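ThiJ/pfpI family protein (Bacillus anthracis, PDB 3EFE) belongs to the DJ-1/PfpI family and may act as a chaperone. Local coordinates at the interface of chains A and B. Residues are numbered along the deposited sequence; one frame, centred on the assembly and turned at random. Chains: chain A/B, ThiJ/pfpI family protein.

The interface of chains A and B. Residues chain A 10, 21-22, 25-26; chain B 18, 57, 59.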
# COMPACT_ATOMS: atom_id res chain seq x y z
N LEU A 10 -0.32 8.05 12.28
CA LEU A 10 0.43 8.01 11.03
C LEU A 10 0.77 9.43 10.65
O LEU A 10 -0.11 10.25 10.45
CB LEU A 10 -0.41 7.29 9.91
CG LEU A 10 0.12 7.36 8.47
CD1 LEU A 10 1.37 6.50 8.28
CD2 LEU A 10 -0.98 6.95 7.51
N TYR A 21 3.06 1.69 4.27
CA TYR A 21 2.25 1.70 5.45
C TYR A 21 0.91 1.02 5.25
O TYR A 21 0.11 0.90 6.18
CB TYR A 21 2.01 3.12 5.87
CG TYR A 21 1.51 4.11 4.79
CD1 TYR A 21 0.17 4.21 4.49
CD2 TYR A 21 2.39 4.96 4.09
CE1 TYR A 21 -0.31 5.08 3.52
CE2 TYR A 21 1.90 5.88 3.12
CZ TYR A 21 0.54 5.91 2.86
OH TYR A 21 -0.06 6.73 1.95
N GLY A 22 0.65 0.58 4.03
CA GLY A 22 -0.66 0.24 3.62
C GLY A 22 -1.19 -1.00 4.26
O GLY A 22 -2.30 -1.03 4.66
N ILE A 25 -1.63 0.03 8.30
CA ILE A 25 -2.77 0.90 8.70
C ILE A 25 -4.12 0.18 8.52
O ILE A 25 -5.00 0.40 9.31
CB ILE A 25 -2.68 2.34 8.10
CG1 ILE A 25 -2.83 2.42 6.59
CG2 ILE A 25 -1.32 3.02 8.52
CD1 ILE A 25 -3.30 3.72 6.10
N ALA A 26 -4.25 -0.71 7.52
CA ALA A 26 -5.53 -1.47 7.26
C ALA A 26 -5.81 -2.49 8.31
O ALA A 26 -6.94 -2.62 8.85
CB ALA A 26 -5.52 -2.11 5.83
N ASP B 18 -6.05 -0.35 1.35
CA ASP B 18 -4.84 0.44 1.11
C ASP B 18 -3.67 -0.32 0.54
O ASP B 18 -2.89 0.23 -0.26
CB ASP B 18 -4.33 1.09 2.42
CG ASP B 18 -5.41 1.98 3.10
OD1 ASP B 18 -5.24 3.20 3.22
OD2 ASP B 18 -6.42 1.42 3.51
N GLY B 57 -7.74 1.71 6.00
CA GLY B 57 -6.71 2.14 6.88
C GLY B 57 -7.03 3.46 7.56
O GLY B 57 -6.32 3.89 8.45
N LEU B 59 -7.63 6.58 6.06
CA LEU B 59 -7.16 7.80 5.44
C LEU B 59 -8.32 8.53 4.80
O LEU B 59 -9.01 7.96 4.02
CB LEU B 59 -6.12 7.45 4.40
CG LEU B 59 -4.86 6.66 4.78
CD1 LEU B 59 -4.13 6.44 3.42
CD2 LEU B 59 -4.00 7.40 5.85
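In this part of the two-fold interface, helix 22-30 of chain A lies against a loop of chain B and the start of helix 18-30 of that chain; the pairing may or may not be the biological dimer. At the centre, A:Ile25 packs against B:Asp18, B:Gly57 and B:Leu59. Its CG1 sits between the backbone N and the carbonyl carbon (chi1 67°), and the extended outer arm carries the CD1 methyl to 3.6 Å from CG, the branch carbon of B:Leu59. The two side chains cross at about a right angle, and the one methyl lies near both arms of the leucine fork. Isoleucine suits this place because its longer aliphatic branch can set one methyl among several groups. The same CD1 lies 3.5 Å from OD1 of B:Asp18, a van der Waals contact with a carboxylate oxygen. The other oxygen, OD2, takes a hydrogen bond of 2.8 Å from the backbone N of B:Gly57, which approaches on the syn side but 34° out of the carboxylate plane. Aspartate thus ties the loop to the helix start and helps to hold the carboxylate's rotation while its CB packs on A:Gly22. Glycine suits both backbone contacts: lacking a side chain, B:Gly57 brings its CA to 3.4 Å from the carbonyl O of A:Ile25 and to 3.8 Å from CA of A:Ala26. Leucine, with two branches, serves two neighbours beyond the isoleucine, A:Tyr21 and A:Leu10, which offer its methyls apolar surface. CD1 of B:Leu59 lies 4.1 Å from CE1 of the A:Tyr21 ring, a loose contact, whereas its CD2 meets CD2 of strand residue A:Leu10 in a tight methyl contact of 3.5 Å.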